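Local atomic coordinates of D-aminopeptidase (Burkholderia sp. LK4, PDB entry 5TZB), a protein that probably cleaves beta-amino acid residues from the N-terminus of short peptides, as a beta-aminopeptidase of the S58 family of Ntn hydrolases. Residues T148-G151 / L152-I156. Sequence-based numbering, arbitrary orientation.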
ATOM      1  N   THR C 148       9.972  -8.577 -18.786  1.00 17.97           N
ATOM      2  CA  THR C 148      11.354  -8.513 -18.317  1.00 18.56           C
ATOM      3  C   THR C 148      12.228  -8.020 -19.494  1.00 18.39           C
ATOM      4  O   THR C 148      11.768  -7.959 -20.639  1.00 18.19           O
ATOM      5  CB  THR C 148      11.842  -9.875 -17.771  1.00 19.34           C
ATOM      6  OG1 THR C 148      11.701 -10.867 -18.788  1.00 20.11           O
ATOM      7  CG2 THR C 148      11.006 -10.303 -16.542  1.00 19.41           C
ATOM      8  N   TYR C 149      13.478  -7.670 -19.216  1.00 19.28           N
ATOM      9  CA  TYR C 149      14.331  -6.967 -20.181  1.00 20.59           C
ATOM     10  C   TYR C 149      15.336  -7.884 -20.907  1.00 22.24           C
ATOM     11  O   TYR C 149      16.293  -8.365 -20.298  1.00 22.68           O
ATOM     12  CB  TYR C 149      15.054  -5.837 -19.437  1.00 21.10           C
ATOM     13  CG  TYR C 149      16.089  -5.076 -20.225  1.00 23.84           C
ATOM     14  CD1 TYR C 149      15.730  -4.044 -21.082  1.00 24.32           C
ATOM     15  CD2 TYR C 149      17.445  -5.370 -20.081  1.00 25.79           C
ATOM     16  CE1 TYR C 149      16.701  -3.336 -21.806  1.00 25.94           C
ATOM     17  CE2 TYR C 149      18.417  -4.674 -20.791  1.00 26.97           C
ATOM     18  CZ  TYR C 149      18.040  -3.655 -21.650  1.00 27.75           C
ATOM     19  OH  TYR C 149      19.015  -2.973 -22.353  1.00 29.78           O
ATOM     20  N   ASP C 150      15.128  -8.108 -22.207  1.00 22.40           N
ATOM     21  CA  ASP C 150      16.028  -8.947 -23.001  1.00 23.91           C
ATOM     22  C   ASP C 150      16.990  -8.124 -23.866  1.00 25.72           C
ATOM     23  O   ASP C 150      17.354  -8.539 -24.954  1.00 26.19           O
ATOM     24  CB  ASP C 150      15.240  -9.917 -23.906  1.00 23.10           C
ATOM     25  CG  ASP C 150      14.182  -9.220 -24.782  1.00 21.95           C
ATOM     26  OD1 ASP C 150      14.266  -8.001 -25.019  1.00 22.81           O
ATOM     27  OD2 ASP C 150      13.268  -9.915 -25.270  1.00 19.96           O
ATOM     28  N   GLY C 151      17.391  -6.958 -23.367  1.00 26.63           N
ATOM     29  CA  GLY C 151      18.213  -6.022 -24.121  1.00 27.84           C
ATOM     30  C   GLY C 151      19.579  -6.509 -24.569  1.00 28.97           C
ATOM     31  O   GLY C 151      20.148  -5.973 -25.515  1.00 30.18           O
ATOM     32  N   LEU C 152      20.105  -7.535 -23.910  1.00 29.10           N
ATOM     33  CA  LEU C 152      21.427  -8.051 -24.257  1.00 30.30           C
ATOM     34  C   LEU C 152      21.403  -8.932 -25.507  1.00 30.84           C
ATOM     35  O   LEU C 152      22.181  -8.717 -26.445  1.00 32.53           O
ATOM     36  CB  LEU C 152      22.020  -8.827 -23.079  1.00 31.73           C
ATOM     37  CG  LEU C 152      23.527  -9.089 -23.171  1.00 34.61           C
ATOM     38  CD1 LEU C 152      24.336  -7.789 -23.154  1.00 34.28           C
ATOM     39  CD2 LEU C 152      23.957  -9.998 -22.033  1.00 35.61           C
ATOM     40  N   LEU C 153      20.503  -9.912 -25.520  1.00 29.45           N
ATOM     41  CA  LEU C 153      20.403 -10.866 -26.617  1.00 29.62           C
ATOM     42  C   LEU C 153      19.427 -10.436 -27.698  1.00 28.97           C
ATOM     43  O   LEU C 153      19.504 -10.916 -28.822  1.00 29.08           O
ATOM     44  CB  LEU C 153      20.004 -12.253 -26.084  1.00 29.46           C
ATOM     45  CG  LEU C 153      20.991 -12.933 -25.134  1.00 28.62           C
ATOM     46  CD1 LEU C 153      20.411 -14.222 -24.564  1.00 27.71           C
ATOM     47  CD2 LEU C 153      22.287 -13.223 -25.901  1.00 30.20           C
ATOM     48  N   ASN C 154      18.514  -9.530 -27.354  1.00 28.46           N
ATOM     49  CA  ASN C 154      17.462  -9.090 -28.272  1.00 28.20           C
ATOM     50  C   ASN C 154      17.617  -7.621 -28.645  1.00 27.95           C
ATOM     51  O   ASN C 154      18.070  -6.812 -27.829  1.00 27.98           O
ATOM     52  CB  ASN C 154      16.078  -9.303 -27.642  1.00 27.12           C
ATOM     53  CG  ASN C 154      14.941  -8.855 -28.546  1.00 27.41           C
ATOM     54  OD1 ASN C 154      14.839  -9.291 -29.695  1.00 28.27           O
ATOM     55  ND2 ASN C 154      14.102  -7.952 -28.041  1.00 26.52           N
ATOM     56  N   ASP C 155      17.219  -7.281 -29.866  1.00 28.19           N
ATOM     57  CA  ASP C 155      17.162  -5.896 -30.316  1.00 28.99           C
ATOM     58  C   ASP C 155      15.925  -5.237 -29.704  1.00 27.93           C
ATOM     59  O   ASP C 155      14.900  -5.061 -30.363  1.00 27.92           O
ATOM     60  CB  ASP C 155      17.129  -5.846 -31.849  1.00 30.31           C
ATOM     61  CG  ASP C 155      17.027  -4.429 -32.398  1.00 31.16           C
ATOM     62  OD1 ASP C 155      17.456  -3.477 -31.711  1.00 30.13           O
ATOM     63  OD2 ASP C 155      16.524  -4.277 -33.530  1.00 32.33           O
ATOM     64  N   ILE C 156      16.029  -4.864 -28.435  1.00 27.91           N
ATOM     65  CA  ILE C 156      14.847  -4.469 -27.685  1.00 27.82           C
ATOM     66  C   ILE C 156      14.328  -3.097 -28.122  1.00 27.95           C
ATOM     67  O   ILE C 156      13.143  -2.799 -27.951  1.00 27.08           O
ATOM     68  CB  ILE C 156      15.111  -4.475 -26.156  1.00 25.12           C
ATOM     69  CG1 ILE C 156      13.782  -4.525 -25.391  1.00 22.66           C
ATOM     70  CG2 ILE C 156      15.991  -3.282 -25.729  1.00 25.32           C
ATOM     71  CD1 ILE C 156      13.915  -4.682 -23.877  1.00 20.79           C
TER
HETATM   72  O   HOH W   1      18.963  -8.527 -21.098  1.00 33.91           O
HETATM   73  O   HOH W   2      19.076  -3.870 -27.194  1.00 42.70           O
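The ring of Tyr149 meets Ile156 obliquely, with CD1 of the ring 3.4 Å from CD1 of the isoleucine. The two side chains cross at about a right angle. One face of the ring carries the backbone N of Gly151, 3.5 Å above its centre. In the second subunit, Trp140 meets the Tyr149 ring with planes about 45° apart, and Val138 also packs on it.

The carboxylate of Asp150 and the amide of Asn154 have planes 62° apart. Asn154 ND2 donates to Asp150 OD1 over 3.0 Å, reaching it from above the carboxylate plane. The acceptor is in turn tilted slightly out of the amide plane. With chi1 at 53°, Asp150 CG sits between its own backbone N and carbonyl carbon, and this lays the carboxylate against CB of Asn154. Both groups are buried and have second partners: Asp150 OD2 bonds to Thr65 OG1, and Asn154 OD1 takes the backbone N of Arg64. Ile156 adds an apolar border, its CD1 lying 3.5 Å from Asp150 OD1.

The same two residues are also joined through the main chain. Asn154 N donates to Asp150 O over 2.8 Å. Water 1 bridges Tyr149 O and Leu152 N. Water 2 donates to Gly151 O and is weakly held by Ile156 N.

Next, Asp155 forms the centre of an inverse gamma turn, with a weak bond from Ile156 N to Asn154 O. The loop follows strand 144-148, and its Asp150 and Asn154 tie it to strand 63-71 of the same sheet. Residues 150 to 154 form an alpha-turn, closed by the backbone bond from Asn154 N to Asp150 O and reinforced by the side-chain bond between the same two residues.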